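Local atomic coordinates of YesW protein (Bacillus subtilis, PDB entry 2ZUX), a protein that cleaves the rhamnogalacturonan backbone of plant cell-wall pectin by endo-type elimination, releasing oligosaccharides, and needs calcium or manganese for activity. Residues T104-S118 and Y128-K140. Residues are numbered along the deposited sequence; the frame is centred on the assembly and turned at random.
Sequences TPKGESYTYSANDAS and YELILKWDPSNSK. With CA (calcium ion), chain D; CA (calcium ion), chain H; RAM (alpha-L-rhamnopyranose), chain N; RAM (alpha-L-rhamnopyranose), chain O.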
ATOM      1  N   THR A 104      29.829   9.042   0.321  1.00 18.54           N
ATOM      2  CA  THR A 104      30.141   7.614   0.345  1.00 18.35           C
ATOM      3  C   THR A 104      31.650   7.420   0.515  1.00 18.88           C
ATOM      4  O   THR A 104      32.406   8.394   0.417  1.00 18.84           O
ATOM      5  CB  THR A 104      29.730   6.916  -0.964  1.00 18.23           C
ATOM      6  OG1 THR A 104      30.616   7.322  -2.017  1.00 17.77           O
ATOM      7  CG2 THR A 104      28.281   7.227  -1.337  1.00 18.06           C
ATOM      8  N   PRO A 105      32.102   6.172   0.770  1.00 19.20           N
ATOM      9  CA  PRO A 105      33.548   5.915   0.830  1.00 19.73           C
ATOM     10  C   PRO A 105      34.312   6.278  -0.449  1.00 20.12           C
ATOM     11  O   PRO A 105      35.534   6.408  -0.407  1.00 20.56           O
ATOM     12  CB  PRO A 105      33.619   4.406   1.087  1.00 19.68           C
ATOM     13  CG  PRO A 105      32.333   4.093   1.784  1.00 19.55           C
ATOM     14  CD  PRO A 105      31.330   4.952   1.075  1.00 19.24           C
ATOM     15  N   LYS A 106      33.601   6.452  -1.561  1.00 20.47           N
ATOM     16  CA  LYS A 106      34.221   6.810  -2.837  1.00 21.14           C
ATOM     17  C   LYS A 106      34.238   8.319  -3.087  1.00 20.84           C
ATOM     18  O   LYS A 106      34.695   8.775  -4.137  1.00 21.42           O
ATOM     19  CB  LYS A 106      33.542   6.073  -3.998  1.00 21.54           C
ATOM     20  CG  LYS A 106      33.882   4.590  -4.075  1.00 23.64           C
ATOM     21  CD  LYS A 106      35.363   4.382  -4.370  1.00 27.11           C
ATOM     22  CE  LYS A 106      35.786   2.946  -4.140  1.00 28.46           C
ATOM     23  NZ  LYS A 106      37.236   2.847  -3.800  1.00 30.27           N
ATOM     24  N   GLY A 107      33.738   9.087  -2.124  1.00 20.29           N
ATOM     25  CA  GLY A 107      33.746  10.543  -2.222  1.00 19.71           C
ATOM     26  C   GLY A 107      32.529  11.120  -2.924  1.00 19.15           C
ATOM     27  O   GLY A 107      32.491  12.311  -3.230  1.00 19.85           O
ATOM     28  N   GLU A 108      31.527  10.278  -3.175  1.00 18.70           N
ATOM     29  CA  GLU A 108      30.309  10.724  -3.838  1.00 18.11           C
ATOM     30  C   GLU A 108      29.343  11.358  -2.842  1.00 17.68           C
ATOM     31  O   GLU A 108      28.988  10.744  -1.838  1.00 17.74           O
ATOM     32  CB  GLU A 108      29.629   9.555  -4.555  1.00 18.08           C
ATOM     33  CG  GLU A 108      28.364   9.949  -5.293  1.00 18.32           C
ATOM     34  CD  GLU A 108      27.555   8.753  -5.760  1.00 18.31           C
ATOM     35  OE1 GLU A 108      27.462   7.756  -5.013  1.00 17.00           O
ATOM     36  OE2 GLU A 108      27.007   8.820  -6.877  1.00 20.46           O
ATOM     37  N   SER A 109      28.926  12.587  -3.130  1.00 17.22           N
ATOM     38  CA  SER A 109      27.919  13.266  -2.321  1.00 17.28           C
ATOM     39  C   SER A 109      26.518  12.761  -2.660  1.00 16.55           C
ATOM     40  O   SER A 109      26.243  12.357  -3.790  1.00 16.67           O
ATOM     41  CB  SER A 109      27.995  14.781  -2.529  1.00 17.63           C
ATOM     42  OG  SER A 109      27.628  15.126  -3.849  1.00 20.43           O
ATOM     43  N   TYR A 110      25.641  12.792  -1.665  1.00 15.98           N
ATOM     44  CA  TYR A 110      24.236  12.467  -1.879  1.00 15.31           C
ATOM     45  C   TYR A 110      23.366  13.276  -0.937  1.00 15.05           C
ATOM     46  O   TYR A 110      23.808  13.696   0.136  1.00 15.25           O
ATOM     47  CB  TYR A 110      23.958  10.966  -1.687  1.00 15.73           C
ATOM     48  CG  TYR A 110      24.378  10.452  -0.337  1.00 16.22           C
ATOM     49  CD1 TYR A 110      23.502  10.479   0.753  1.00 14.96           C
ATOM     50  CD2 TYR A 110      25.660   9.947  -0.141  1.00 16.37           C
ATOM     51  CE1 TYR A 110      23.906  10.019   2.001  1.00 16.90           C
ATOM     52  CE2 TYR A 110      26.066   9.486   1.083  1.00 18.73           C
ATOM     53  CZ  TYR A 110      25.197   9.522   2.150  1.00 18.34           C
ATOM     54  OH  TYR A 110      25.647   9.050   3.357  1.00 21.57           O
ATOM     55  N   THR A 111      22.114  13.455  -1.341  1.00 14.30           N
ATOM     56  CA  THR A 111      21.122  14.141  -0.528  1.00 14.40           C
ATOM     57  C   THR A 111      19.903  13.240  -0.397  1.00 13.95           C
ATOM     58  O   THR A 111      19.820  12.195  -1.059  1.00 14.04           O
ATOM     59  CB  THR A 111      20.697  15.481  -1.158  1.00 14.43           C
ATOM     60  OG1 THR A 111      20.245  15.256  -2.495  1.00 15.18           O
ATOM     61  CG2 THR A 111      21.861  16.476  -1.172  1.00 15.93           C
ATOM     62  N   TYR A 112      18.966  13.641   0.449  1.00 13.23           N
ATOM     63  CA  TYR A 112      17.774  12.829   0.706  1.00 12.56           C
ATOM     64  C   TYR A 112      16.498  13.429   0.154  1.00 12.93           C
ATOM     65  O   TYR A 112      16.324  14.647   0.145  1.00 13.53           O
ATOM     66  CB  TYR A 112      17.616  12.610   2.203  1.00 12.72           C
ATOM     67  CG  TYR A 112      18.577  11.579   2.726  1.00 12.39           C
ATOM     68  CD1 TYR A 112      19.771  11.951   3.346  1.00 13.11           C
ATOM     69  CD2 TYR A 112      18.301  10.222   2.584  1.00 11.97           C
ATOM     70  CE1 TYR A 112      20.658  10.983   3.824  1.00 13.32           C
ATOM     71  CE2 TYR A 112      19.178   9.254   3.041  1.00 12.07           C
ATOM     72  CZ  TYR A 112      20.355   9.638   3.663  1.00 12.61           C
ATOM     73  OH  TYR A 112      21.230   8.694   4.133  1.00 14.68           O
ATOM     74  N   SER A 113      15.598  12.555  -0.288  1.00 12.32           N
ATOM     75  CA  SER A 113      14.246  12.956  -0.633  1.00 11.93           C
ATOM     76  C   SER A 113      13.259  12.008   0.039  1.00 11.57           C
ATOM     77  O   SER A 113      13.558  10.816   0.268  1.00 11.20           O
ATOM     78  CB  SER A 113      14.037  12.977  -2.144  1.00 12.15           C
ATOM     79  OG  SER A 113      14.244  11.692  -2.710  1.00 12.13           O
ATOM     80  N   ALA A 114      12.101  12.550   0.396  1.00 11.17           N
ATOM     81  CA  ALA A 114      11.031  11.760   0.990  1.00 10.77           C
ATOM     82  C   ALA A 114      10.543  10.768  -0.064  1.00 10.32           C
ATOM     83  O   ALA A 114      10.391  11.123  -1.228  1.00 11.16           O
ATOM     84  CB  ALA A 114       9.919  12.665   1.435  1.00 11.26           C
ATOM     85  N   ASN A 115      10.326   9.517   0.329  1.00  9.43           N
ATOM     86  CA  ASN A 115      10.018   8.472  -0.639  1.00  9.36           C
ATOM     87  C   ASN A 115       8.754   7.724  -0.181  1.00  9.28           C
ATOM     88  O   ASN A 115       7.797   8.368   0.262  1.00  9.50           O
ATOM     89  CB  ASN A 115      11.264   7.591  -0.832  1.00  9.34           C
ATOM     90  CG  ASN A 115      11.231   6.773  -2.114  1.00  9.24           C
ATOM     91  OD1 ASN A 115      11.587   7.254  -3.214  1.00 11.88           O
ATOM     92  ND2 ASN A 115      10.874   5.518  -1.979  1.00  7.77           N
ATOM     93  N   ASP A 116       8.738   6.392  -0.266  1.00  8.57           N
ATOM     94  CA  ASP A 116       7.551   5.596   0.054  1.00  8.63           C
ATOM     95  C   ASP A 116       7.167   5.734   1.512  1.00  8.36           C
ATOM     96  O   ASP A 116       8.033   5.774   2.390  1.00  9.01           O
ATOM     97  CB  ASP A 116       7.825   4.115  -0.203  1.00  8.31           C
ATOM     98  CG  ASP A 116       8.183   3.803  -1.639  1.00  9.03           C
ATOM     99  OD1 ASP A 116       7.718   4.498  -2.565  1.00  8.86           O
ATOM    100  OD2 ASP A 116       8.906   2.795  -1.821  1.00  9.40           O
ATOM    101  N   ALA A 117       5.865   5.726   1.768  1.00  8.89           N
ATOM    102  CA  ALA A 117       5.359   5.693   3.132  1.00  8.52           C
ATOM    103  C   ALA A 117       4.401   4.534   3.364  1.00  8.88           C
ATOM    104  O   ALA A 117       3.930   3.877   2.427  1.00  9.05           O
ATOM    105  CB  ALA A 117       4.694   7.028   3.518  1.00  9.50           C
ATOM    106  N   SER A 118       4.125   4.304   4.642  1.00  8.88           N
ATOM    107  CA  SER A 118       3.029   3.457   5.069  1.00  9.18           C
ATOM    108  C   SER A 118       2.328   4.161   6.219  1.00  9.32           C
ATOM    109  O   SER A 118       2.734   5.266   6.614  1.00  9.51           O
ATOM    110  CB  SER A 118       3.548   2.090   5.504  1.00  9.48           C
ATOM    111  OG  SER A 118       2.477   1.212   5.777  1.00 10.06           O
ATOM    112  N   TYR A 128      -4.084   7.622  12.203  1.00 11.14           N
ATOM    113  CA  TYR A 128      -2.846   7.087  11.649  1.00 10.99           C
ATOM    114  C   TYR A 128      -1.657   8.019  11.791  1.00 10.67           C
ATOM    115  O   TYR A 128      -1.786   9.238  11.646  1.00 10.70           O
ATOM    116  CB  TYR A 128      -3.020   6.747  10.171  1.00 10.78           C
ATOM    117  CG  TYR A 128      -3.925   5.569   9.925  1.00 10.59           C
ATOM    118  CD1 TYR A 128      -3.570   4.295  10.360  1.00 10.68           C
ATOM    119  CD2 TYR A 128      -5.128   5.725   9.249  1.00 10.39           C
ATOM    120  CE1 TYR A 128      -4.390   3.211  10.146  1.00 11.03           C
ATOM    121  CE2 TYR A 128      -5.958   4.646   9.023  1.00  9.75           C
ATOM    122  CZ  TYR A 128      -5.592   3.392   9.476  1.00  9.75           C
ATOM    123  OH  TYR A 128      -6.415   2.313   9.253  1.00 11.02           O
ATOM    124  N   GLU A 129      -0.503   7.413  12.057  1.00 10.42           N
ATOM    125  CA  GLU A 129       0.799   8.034  11.892  1.00 10.60           C
ATOM    126  C   GLU A 129       1.342   7.645  10.517  1.00 10.19           C
ATOM    127  O   GLU A 129       0.966   6.609   9.956  1.00 10.71           O
ATOM    128  CB  GLU A 129       1.772   7.543  12.968  1.00 10.34           C
ATOM    129  CG  GLU A 129       1.636   8.208  14.335  1.00 11.14           C
ATOM    130  CD  GLU A 129       0.300   7.951  15.006  1.00 11.83           C
ATOM    131  OE1 GLU A 129      -0.042   6.777  15.281  1.00 11.63           O
ATOM    132  OE2 GLU A 129      -0.411   8.941  15.288  1.00 12.85           O
ATOM    133  N   LEU A 130       2.226   8.480   9.983  1.00  9.81           N
ATOM    134  CA  LEU A 130       2.930   8.193   8.741  1.00  9.87           C
ATOM    135  C   LEU A 130       4.316   7.639   9.039  1.00 10.03           C
ATOM    136  O   LEU A 130       5.067   8.226   9.820  1.00 10.84           O
ATOM    137  CB  LEU A 130       3.048   9.466   7.908  1.00 10.06           C
ATOM    138  CG  LEU A 130       1.770   9.846   7.163  1.00 11.10           C
ATOM    139  CD1 LEU A 130       1.742  11.336   6.839  1.00 13.05           C
ATOM    140  CD2 LEU A 130       1.593   8.987   5.906  1.00 13.13           C
ATOM    141  N   ILE A 131       4.636   6.504   8.419  1.00  9.78           N
ATOM    142  CA  ILE A 131       5.965   5.911   8.506  1.00 10.06           C
ATOM    143  C   ILE A 131       6.615   6.150   7.146  1.00 10.09           C
ATOM    144  O   ILE A 131       6.142   5.620   6.130  1.00 10.20           O
ATOM    145  CB  ILE A 131       5.901   4.393   8.843  1.00 10.20           C
ATOM    146  CG1 ILE A 131       5.055   4.127  10.104  1.00 11.18           C
ATOM    147  CG2 ILE A 131       7.307   3.793   8.976  1.00 10.91           C
ATOM    148  CD1 ILE A 131       5.529   4.826  11.374  1.00 13.75           C
ATOM    149  N   LEU A 132       7.673   6.958   7.126  1.00  9.57           N
ATOM    150  CA  LEU A 132       8.274   7.438   5.893  1.00  9.84           C
ATOM    151  C   LEU A 132       9.676   6.917   5.656  1.00  9.43           C
ATOM    152  O   LEU A 132      10.526   6.972   6.551  1.00  9.55           O
ATOM    153  CB  LEU A 132       8.325   8.967   5.924  1.00  9.98           C
ATOM    154  CG  LEU A 132       8.982   9.678   4.736  1.00 10.12           C
ATOM    155  CD1 LEU A 132       8.123   9.524   3.491  1.00 10.20           C
ATOM    156  CD2 LEU A 132       9.207  11.145   5.062  1.00 10.32           C
ATOM    157  N   LYS A 133       9.913   6.430   4.440  1.00  9.34           N
ATOM    158  CA  LYS A 133      11.252   6.034   4.019  1.00  9.66           C
ATOM    159  C   LYS A 133      11.895   7.197   3.279  1.00  9.71           C
ATOM    160  O   LYS A 133      11.295   7.764   2.362  1.00  9.58           O
ATOM    161  CB  LYS A 133      11.187   4.789   3.126  1.00  9.72           C
ATOM    162  CG  LYS A 133      12.553   4.267   2.652  1.00 10.10           C
ATOM    163  CD  LYS A 133      12.413   3.042   1.736  1.00  9.30           C
ATOM    164  CE  LYS A 133      11.913   3.448   0.362  1.00  9.62           C
ATOM    165  NZ  LYS A 133      11.630   2.271  -0.525  1.00  9.98           N
ATOM    166  N   TRP A 134      13.115   7.543   3.693  1.00 10.01           N
ATOM    167  CA  TRP A 134      13.937   8.519   2.984  1.00 10.00           C
ATOM    168  C   TRP A 134      14.833   7.792   1.985  1.00  9.97           C
ATOM    169  O   TRP A 134      15.336   6.689   2.267  1.00  9.92           O
ATOM    170  CB  TRP A 134      14.815   9.289   3.974  1.00 10.26           C
ATOM    171  CG  TRP A 134      14.044  10.218   4.852  1.00 10.14           C
ATOM    172  CD1 TRP A 134      13.578   9.970   6.109  1.00 10.52           C
ATOM    173  CD2 TRP A 134      13.644  11.555   4.524  1.00  9.73           C
ATOM    174  NE1 TRP A 134      12.917  11.085   6.597  1.00 11.13           N
ATOM    175  CE2 TRP A 134      12.931  12.063   5.636  1.00 10.03           C
ATOM    176  CE3 TRP A 134      13.814  12.371   3.399  1.00 11.00           C
ATOM    177  CZ2 TRP A 134      12.400  13.366   5.661  1.00 11.26           C
ATOM    178  CZ3 TRP A 134      13.279  13.660   3.422  1.00 11.04           C
ATOM    179  CH2 TRP A 134      12.578  14.137   4.544  1.00 11.36           C
ATOM    180  N   ASP A 135      15.052   8.402   0.823  1.00 10.29           N
ATOM    181  CA  ASP A 135      15.887   7.791  -0.207  1.00 10.59           C
ATOM    182  C   ASP A 135      17.078   8.683  -0.507  1.00 10.75           C
ATOM    183  O   ASP A 135      16.906   9.864  -0.835  1.00 10.85           O
ATOM    184  CB  ASP A 135      15.085   7.555  -1.489  1.00 10.74           C
ATOM    185  CG  ASP A 135      15.763   6.577  -2.420  1.00 11.48           C
ATOM    186  OD1 ASP A 135      16.063   5.442  -1.985  1.00 10.62           O
ATOM    187  OD2 ASP A 135      15.968   6.941  -3.591  1.00 13.54           O
ATOM    188  N   PRO A 136      18.297   8.126  -0.416  1.00 10.62           N
ATOM    189  CA  PRO A 136      19.464   8.910  -0.817  1.00 10.96           C
ATOM    190  C   PRO A 136      19.503   9.005  -2.338  1.00 11.96           C
ATOM    191  O   PRO A 136      19.042   8.091  -3.041  1.00 11.44           O
ATOM    192  CB  PRO A 136      20.639   8.080  -0.297  1.00 10.87           C
ATOM    193  CG  PRO A 136      20.139   6.667  -0.355  1.00 10.42           C
ATOM    194  CD  PRO A 136      18.672   6.766   0.011  1.00 10.13           C
ATOM    195  N   SER A 137      20.061  10.102  -2.845  1.00 12.05           N
ATOM    196  CA  SER A 137      20.051  10.379  -4.280  1.00 13.03           C
ATOM    197  C   SER A 137      20.918   9.426  -5.103  1.00 13.26           C
ATOM    198  O   SER A 137      20.887   9.468  -6.334  1.00 14.71           O
ATOM    199  CB  SER A 137      20.474  11.825  -4.529  1.00 13.03           C
ATOM    200  OG  SER A 137      21.745  12.081  -3.965  1.00 14.07           O
ATOM    201  N   ASN A 138      21.683   8.576  -4.426  1.00 12.59           N
ATOM    202  CA  ASN A 138      22.471   7.543  -5.095  1.00 12.14           C
ATOM    203  C   ASN A 138      21.930   6.129  -4.879  1.00 12.03           C
ATOM    204  O   ASN A 138      22.657   5.161  -5.039  1.00 11.91           O
ATOM    205  CB  ASN A 138      23.946   7.624  -4.676  1.00 12.44           C
ATOM    206  CG  ASN A 138      24.141   7.472  -3.179  1.00 12.60           C
ATOM    207  OD1 ASN A 138      23.187   7.274  -2.423  1.00 12.88           O
ATOM    208  ND2 ASN A 138      25.395   7.574  -2.740  1.00 13.55           N
ATOM    209  N   SER A 139      20.656   6.010  -4.515  1.00 11.14           N
ATOM    210  CA  SER A 139      20.043   4.685  -4.373  1.00 11.34           C
ATOM    211  C   SER A 139      20.137   3.926  -5.697  1.00 11.48           C
ATOM    212  O   SER A 139      20.232   4.532  -6.771  1.00 11.93           O
ATOM    213  CB  SER A 139      18.598   4.802  -3.901  1.00 11.33           C
ATOM    214  OG  SER A 139      17.799   5.506  -4.834  1.00 11.63           O
ATOM    215  N   LYS A 140      20.124   2.599  -5.615  1.00 11.23           N
ATOM    216  CA  LYS A 140      20.512   1.761  -6.747  1.00 11.37           C
ATOM    217  C   LYS A 140      19.502   0.682  -7.080  1.00 11.37           C
ATOM    218  O   LYS A 140      18.948   0.032  -6.179  1.00 11.31           O
ATOM    219  CB  LYS A 140      21.851   1.078  -6.449  1.00 11.80           C
ATOM    220  CG  LYS A 140      23.058   2.016  -6.389  1.00 13.60           C
ATOM    221  CD  LYS A 140      23.508   2.430  -7.787  1.00 15.12           C
ATOM    222  CE  LYS A 140      24.607   3.491  -7.741  1.00 16.95           C
ATOM    223  NZ  LYS A 140      24.048   4.829  -7.419  1.00 18.53           N
TER
HETATM  224 CA    CA D 630       8.697   1.092  -3.444  1.00  8.35          CA
HETATM  225 CA    CA H 634      -2.202   7.616  16.344  1.00 11.75          CA
HETATM  226  C1  RAM N 640      14.986   8.436  -8.626  1.00 31.27           C
HETATM  227  C2  RAM N 640      14.940   7.807  -7.223  1.00 31.28           C
HETATM  228  C3  RAM N 640      14.228   8.675  -6.181  1.00 30.97           C
HETATM  229  C4  RAM N 640      12.948   9.254  -6.769  1.00 29.00           C
HETATM  230  C5  RAM N 640      13.338  10.118  -7.963  1.00 29.50           C
HETATM  231  C6  RAM N 640      12.129  10.813  -8.566  1.00 26.71           C
HETATM  232  O1  RAM N 640      16.207   9.115  -8.811  1.00 30.96           O
HETATM  233  O2  RAM N 640      14.321   6.540  -7.304  1.00 31.54           O
HETATM  234  O3  RAM N 640      13.960   7.930  -5.014  1.00 32.82           O
HETATM  235  O4  RAM N 640      12.154   9.962  -5.830  1.00 25.63           O
HETATM  236  O5  RAM N 640      13.904   9.295  -8.970  1.00 31.01           O
HETATM  237  C1  RAM O 641      27.016   5.570   7.078  1.00 21.31           C
HETATM  238  C2  RAM O 641      28.403   5.688   7.708  1.00 22.98           C
HETATM  239  C3  RAM O 641      29.460   5.124   6.760  1.00 22.98           C
HETATM  240  C4  RAM O 641      29.327   5.721   5.359  1.00 22.12           C
HETATM  241  C5  RAM O 641      27.897   5.546   4.838  1.00 21.68           C
HETATM  242  C6  RAM O 641      27.694   6.197   3.473  1.00 21.91           C
HETATM  243  O1  RAM O 641      26.618   4.215   7.047  1.00 20.32           O
HETATM  244  O2  RAM O 641      28.666   7.049   7.976  1.00 24.86           O
HETATM  245  O3  RAM O 641      30.749   5.392   7.268  1.00 23.88           O
HETATM  246  O4  RAM O 641      30.272   5.120   4.495  1.00 20.54           O
HETATM  247  O5  RAM O 641      26.993   6.122   5.767  1.00 21.00           O
HETATM  248  O   HOH W   1      26.656   5.412  -6.038  1.00 15.68           O
HETATM  249  O   HOH W   2      25.095   7.433  -7.988  1.00 20.66           O
HETATM  250  O   HOH W   3      24.003  11.253  -5.262  1.00 19.90           O
HETATM  251  O   HOH W   4      21.988  15.413  -4.564  1.00 30.34           O
HETATM  252  O   HOH W   5      16.983  11.478  -3.059  1.00 14.98           O
HETATM  253  O   HOH W   6      12.080   3.325  -3.042  1.00  9.91           O
HETATM  254  O   HOH W   7      10.307   2.132  -4.734  1.00  9.49           O
HETATM  255  O   HOH W   8      10.502   0.058  -2.276  1.00  8.30           O
HETATM  256  O   HOH W   9      -2.593   9.951  16.627  1.00 18.77           O
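Ser113 pairs with Asp135, and Ser118 with Ile131, as antiparallel hydrogen-bonded pairs of a hairpin of strands 109-120 and 129-136 in the beta-propeller, and between them a beta bulge shifts the register by one residue: Asn115 N donates to Lys133 O, whereas Lys133 N turns to Asp116 O. Around the bulge Lys133 lies alongside Asn115 and Asp116, with Asp135 beside Asn115. Lys133, bent at its third torsion (chi3 74°), forms a salt bridge, NZ meeting Asp116 OD2 at 3.1 Å from above the carboxylate plane; the same oxygen binds a calcium ion at 2.4 Å. Asp135 OD2 accepts from O3 of a bound rhamnose (2.7 Å) and, on its syn side, from Ser139 OG, while Asn115 OD1 lies 3.1 Å from that sugar oxygen. Ala114 CB sits over one face of the Trp134 ring. At the turn, Asn138 ND2 makes a nearly straight hydrogen bond (167°) to Glu108 OE1, which lies in the amide plane but is approached from well above its carboxylate; ND2 is also 3.5 Å from Tyr110 CD2. Without the amide, as with an alanine here, Glu108 would probably lose this donor and Tyr110 a packing neighbour. Calcium and rhamnose sites therefore occupy neighbouring residues of one hairpin, the shared Asp116 oxygen probably being polarised by both metal and ammonium.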